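CaaX farnesyltransferase beta subunit Ram1 (Aspergillus fumigatus, PDB 4LNG) probably catalyses, with its alpha-subunit partner and a zinc ion, farnesyl transfer to a cysteine near the C-terminus of proteins, this subunit binding the peptide. Local coordinates at residues B[155-160]-B[434-439]. Residues are numbered along the deposited sequence; the frame is centred on the assembly and turned at random.
Sequences VYWALA and TCYALT. With JAN (6-[(S)-amino(4-chlorophenyl)(1-methyl-1H-imidazol-5-yl)methyl]-4-(3-chlorophenyl)-1-methylquinolin-2(1H)-one), chain F.
C435 packs against W157 and A160, one turn apart, where the axes of segments 155-160 and 434-439, both in the alpha-alpha toroid, come within 8.8 Å at 39°. C435 CB lies 3.8 Å from W157 CB. With SG anti to the backbone N (chi1 170°), C435 SG reaches between A160 CB, 3.7 Å away, and W157 CD1, and makes oblique sulfur-aromatic contacts with the Y156 and W157 rings. The same sulfur sits above the centre of the ring of its neighbour Y436.

The aromatic side chains of both helices gather round this small residue. The Y436 ring and the five-membered ring of W157 meet obliquely, planes at 72°, with W157 NE1 3.5 Å from Y436 CE2. Y436 OH lies at the edge of the Y156 ring, near its plane, 3.6 Å from Y156 CE2. One water bridges the two phenols, its oxygen 2.7 Å from Y436 OH and 2.9 Å from Y156 OH, to which it donates; Y156 OH is also hydrogen-bonded to V499 O. At the far end of the indole, W157 CH2 packs 3.5 Å from C23 of the inhibitor JAN, making W157 part of the ligand pocket.

W157 also meets the rings of W153, nearly parallel, and Y432, edge-to-face, while Y436 adjoins zinc ligand C367. Helices 151-164 and 431-444 therefore meet beside the zinc site and the ligand pocket, with helix 200-213 packing against Y156.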
ATOM      1  N   VAL B 155      -8.849  11.988 -11.830  1.00 14.98           N
ATOM      2  CA  VAL B 155      -8.542  12.052 -13.252  1.00 18.16           C
ATOM      3  C   VAL B 155      -7.724  10.838 -13.679  1.00 12.77           C
ATOM      4  O   VAL B 155      -8.000  10.220 -14.708  1.00 14.40           O
ATOM      5  CB  VAL B 155      -7.780  13.344 -13.602  1.00 17.27           C
ATOM      6  CG1 VAL B 155      -7.319  13.317 -15.052  1.00 15.12           C
ATOM      7  CG2 VAL B 155      -8.664  14.556 -13.346  1.00 19.53           C
ATOM      8  N   TYR B 156      -6.728  10.488 -12.874  1.00 12.25           N
ATOM      9  CA  TYR B 156      -5.865   9.355 -13.182  1.00 13.24           C
ATOM     10  C   TYR B 156      -6.617   8.020 -13.216  1.00 11.82           C
ATOM     11  O   TYR B 156      -6.475   7.250 -14.166  1.00 14.54           O
ATOM     12  CB  TYR B 156      -4.697   9.267 -12.193  1.00 11.48           C
ATOM     13  CG  TYR B 156      -4.032   7.913 -12.235  1.00 12.77           C
ATOM     14  CD1 TYR B 156      -3.219   7.550 -13.304  1.00 11.38           C
ATOM     15  CD2 TYR B 156      -4.251   6.980 -11.227  1.00 12.63           C
ATOM     16  CE1 TYR B 156      -2.632   6.295 -13.360  1.00 11.16           C
ATOM     17  CE2 TYR B 156      -3.667   5.733 -11.269  1.00 11.47           C
ATOM     18  CZ  TYR B 156      -2.857   5.394 -12.335  1.00 12.75           C
ATOM     19  OH  TYR B 156      -2.279   4.147 -12.367  1.00 13.53           O
ATOM     20  N   TRP B 157      -7.404   7.747 -12.179  1.00 11.55           N
ATOM     21  CA  TRP B 157      -8.138   6.486 -12.072  1.00 14.47           C
ATOM     22  C   TRP B 157      -9.051   6.268 -13.279  1.00 15.31           C
ATOM     23  O   TRP B 157      -9.123   5.164 -13.827  1.00 14.35           O
ATOM     24  CB  TRP B 157      -8.962   6.444 -10.780  1.00 12.11           C
ATOM     25  CG  TRP B 157      -8.137   6.451  -9.520  1.00 11.70           C
ATOM     26  CD1 TRP B 157      -6.916   5.871  -9.331  1.00 13.68           C
ATOM     27  CD2 TRP B 157      -8.478   7.085  -8.279  1.00 10.95           C
ATOM     28  NE1 TRP B 157      -6.477   6.100  -8.043  1.00 12.30           N
ATOM     29  CE2 TRP B 157      -7.419   6.844  -7.380  1.00 12.40           C
ATOM     30  CE3 TRP B 157      -9.578   7.828  -7.840  1.00 15.55           C
ATOM     31  CZ2 TRP B 157      -7.427   7.323  -6.069  1.00 15.11           C
ATOM     32  CZ3 TRP B 157      -9.584   8.304  -6.539  1.00 15.95           C
ATOM     33  CH2 TRP B 157      -8.518   8.047  -5.670  1.00 15.53           C
ATOM     34  N   ALA B 158      -9.738   7.327 -13.699  1.00 14.14           N
ATOM     35  CA  ALA B 158     -10.629   7.244 -14.853  1.00 13.02           C
ATOM     36  C   ALA B 158      -9.877   7.019 -16.164  1.00 16.83           C
ATOM     37  O   ALA B 158     -10.258   6.161 -16.963  1.00 17.75           O
ATOM     38  CB  ALA B 158     -11.502   8.482 -14.943  1.00 15.81           C
ATOM     39  N   LEU B 159      -8.815   7.788 -16.390  1.00 16.35           N
ATOM     40  CA  LEU B 159      -8.023   7.646 -17.611  1.00 15.41           C
ATOM     41  C   LEU B 159      -7.355   6.276 -17.677  1.00 13.34           C
ATOM     42  O   LEU B 159      -7.279   5.665 -18.743  1.00 14.89           O
ATOM     43  CB  LEU B 159      -6.961   8.745 -17.707  1.00 16.23           C
ATOM     44  CG  LEU B 159      -7.452  10.168 -17.977  1.00 18.14           C
ATOM     45  CD1 LEU B 159      -6.292  11.147 -17.934  1.00 18.24           C
ATOM     46  CD2 LEU B 159      -8.180  10.248 -19.314  1.00 18.54           C
ATOM     47  N   ALA B 160      -6.869   5.803 -16.534  1.00 12.70           N
ATOM     48  CA  ALA B 160      -6.255   4.485 -16.446  1.00 14.46           C
ATOM     49  C   ALA B 160      -7.268   3.398 -16.802  1.00 14.78           C
ATOM     50  O   ALA B 160      -6.979   2.507 -17.600  1.00 13.48           O
ATOM     51  CB  ALA B 160      -5.672   4.253 -15.045  1.00 11.76           C
ATOM     52  N   THR B 434     -12.461   0.702  -9.313  1.00 12.97           N
ATOM     53  CA  THR B 434     -12.628   0.341 -10.717  1.00 11.38           C
ATOM     54  C   THR B 434     -11.265   0.292 -11.401  1.00 15.24           C
ATOM     55  O   THR B 434     -10.931  -0.687 -12.069  1.00 13.15           O
ATOM     56  CB  THR B 434     -13.553   1.330 -11.459  1.00 13.87           C
ATOM     57  OG1 THR B 434     -14.857   1.294 -10.869  1.00 12.89           O
ATOM     58  CG2 THR B 434     -13.665   0.959 -12.932  1.00 16.10           C
ATOM     59  N   CYS B 435     -10.471   1.343 -11.210  1.00 13.01           N
ATOM     60  CA  CYS B 435      -9.129   1.401 -11.782  1.00 15.95           C
ATOM     61  C   CYS B 435      -8.270   0.204 -11.369  1.00 12.67           C
ATOM     62  O   CYS B 435      -7.688  -0.471 -12.216  1.00 11.43           O
ATOM     63  CB  CYS B 435      -8.432   2.716 -11.396  1.00 10.82           C
ATOM     64  SG  CYS B 435      -6.667   2.809 -11.809  1.00 16.52           S
ATOM     65  N   TYR B 436      -8.205  -0.074 -10.072  1.00 11.07           N
ATOM     66  CA  TYR B 436      -7.244  -1.058  -9.586  1.00 11.51           C
ATOM     67  C   TYR B 436      -7.675  -2.516  -9.746  1.00 10.66           C
ATOM     68  O   TYR B 436      -6.829  -3.398  -9.865  1.00 13.59           O
ATOM     69  CB  TYR B 436      -6.785  -0.728  -8.160  1.00 12.68           C
ATOM     70  CG  TYR B 436      -5.920   0.514  -8.131  1.00 13.55           C
ATOM     71  CD1 TYR B 436      -4.757   0.583  -8.894  1.00 14.00           C
ATOM     72  CD2 TYR B 436      -6.270   1.621  -7.365  1.00 12.55           C
ATOM     73  CE1 TYR B 436      -3.957   1.718  -8.886  1.00 13.67           C
ATOM     74  CE2 TYR B 436      -5.473   2.766  -7.352  1.00 10.13           C
ATOM     75  CZ  TYR B 436      -4.320   2.804  -8.114  1.00 10.43           C
ATOM     76  OH  TYR B 436      -3.528   3.928  -8.116  1.00 10.05           O
ATOM     77  N   ALA B 437      -8.978  -2.771  -9.781  1.00 10.32           N
ATOM     78  CA  ALA B 437      -9.456  -4.112 -10.101  1.00 11.60           C
ATOM     79  C   ALA B 437      -9.157  -4.442 -11.569  1.00 13.44           C
ATOM     80  O   ALA B 437      -8.771  -5.563 -11.895  1.00 12.62           O
ATOM     81  CB  ALA B 437     -10.950  -4.244  -9.807  1.00 10.77           C
ATOM     82  N   LEU B 438      -9.322  -3.459 -12.450  1.00 13.02           N
ATOM     83  CA  LEU B 438      -9.016  -3.660 -13.865  1.00 12.39           C
ATOM     84  C   LEU B 438      -7.514  -3.797 -14.090  1.00 12.58           C
ATOM     85  O   LEU B 438      -7.075  -4.558 -14.954  1.00 12.52           O
ATOM     86  CB  LEU B 438      -9.576  -2.519 -14.716  1.00 13.32           C
ATOM     87  CG  LEU B 438     -11.100  -2.407 -14.806  1.00 17.52           C
ATOM     88  CD1 LEU B 438     -11.497  -1.147 -15.561  1.00 19.32           C
ATOM     89  CD2 LEU B 438     -11.688  -3.640 -15.475  1.00 16.61           C
ATOM     90  N   THR B 439      -6.728  -3.049 -13.322  1.00 12.49           N
ATOM     91  CA  THR B 439      -5.274  -3.140 -13.417  1.00 15.27           C
ATOM     92  C   THR B 439      -4.814  -4.547 -13.046  1.00 16.33           C
ATOM     93  O   THR B 439      -3.965  -5.133 -13.721  1.00 16.55           O
ATOM     94  CB  THR B 439      -4.580  -2.099 -12.516  1.00 16.67           C
ATOM     95  OG1 THR B 439      -4.870  -0.781 -12.999  1.00 17.09           O
ATOM     96  CG2 THR B 439      -3.070  -2.305 -12.519  1.00 19.32           C
TER
HETATM   97  C1  JAN F 602      -7.391   1.225   2.706  0.93 11.29           C
HETATM   98  N1  JAN F 602      -8.196   1.286   1.402  0.93 12.88           N
HETATM   99  C2  JAN F 602      -8.367   0.152   0.787  0.93 12.15           C
HETATM  100  N2  JAN F 602      -9.196   0.321  -0.145  0.93 12.12           N
HETATM  101  C3  JAN F 602      -9.646   1.642  -0.378  0.93 11.32           C
HETATM  102  C4  JAN F 602      -9.093   2.260   0.859  0.93 10.99           C
HETATM  103  C5  JAN F 602      -9.145   3.865   1.297  0.93 11.75           C
HETATM  104  C6  JAN F 602      -7.638   4.290   1.316  0.93 12.23           C
HETATM  105  C7  JAN F 602      -6.880   4.007   0.235  0.93  8.55           C
HETATM  106  C8  JAN F 602      -5.599   4.527  -0.038  0.93 12.58           C
HETATM  107  C9  JAN F 602      -5.512   5.561   1.099  0.93 13.77           C
HETATM  108 CL1  JAN F 602      -3.838   6.449   0.687  0.93 24.65          CL
HETATM  109  C10 JAN F 602      -6.152   5.862   2.084  0.93 16.75           C
HETATM  110  C11 JAN F 602      -7.391   5.141   2.249  0.93 14.77           C
HETATM  111  N3  JAN F 602      -9.503   3.763   2.674  0.93 12.53           N
HETATM  112  C12 JAN F 602     -10.105   4.418   0.234  0.93 11.20           C
HETATM  113  C13 JAN F 602      -9.670   5.363  -0.450  0.93 13.45           C
HETATM  114  C14 JAN F 602     -10.633   6.023  -1.187  0.93 13.80           C
HETATM  115  C15 JAN F 602     -11.382   3.970   0.511  0.93 11.22           C
HETATM  116  C16 JAN F 602     -12.492   4.575  -0.485  0.93 16.07           C
HETATM  117  C17 JAN F 602     -11.756   5.590  -1.403  0.93 15.64           C
HETATM  118  N4  JAN F 602     -12.858   6.186  -2.171  0.93 18.36           N
HETATM  119  C18 JAN F 602     -14.302   5.568  -2.173  0.93 18.78           C
HETATM  120  C19 JAN F 602     -12.476   7.026  -3.169  0.93 20.18           C
HETATM  121  O1  JAN F 602     -13.393   7.444  -3.917  0.93 23.41           O
HETATM  122  C20 JAN F 602     -11.147   7.400  -3.063  0.93 18.07           C
HETATM  123  C21 JAN F 602     -10.240   7.092  -2.109  0.93 15.40           C
HETATM  124  C22 JAN F 602      -8.853   7.564  -2.154  0.93 16.80           C
HETATM  125  C23 JAN F 602      -7.791   6.651  -2.594  0.93 14.45           C
HETATM  126  C24 JAN F 602      -6.591   7.355  -2.565  0.93 15.91           C
HETATM  127 CL2  JAN F 602      -5.199   6.350  -3.055  0.93 18.54          CL
HETATM  128  C25 JAN F 602      -6.225   8.715  -2.060  0.93 19.85           C
HETATM  129  C26 JAN F 602      -7.435   9.490  -1.877  0.93 17.96           C
HETATM  130  C27 JAN F 602      -8.574   8.861  -1.851  0.93 18.50           C
HETATM  131  O   HOH W   1      -1.292   3.822  -9.623  1.00 12.88           O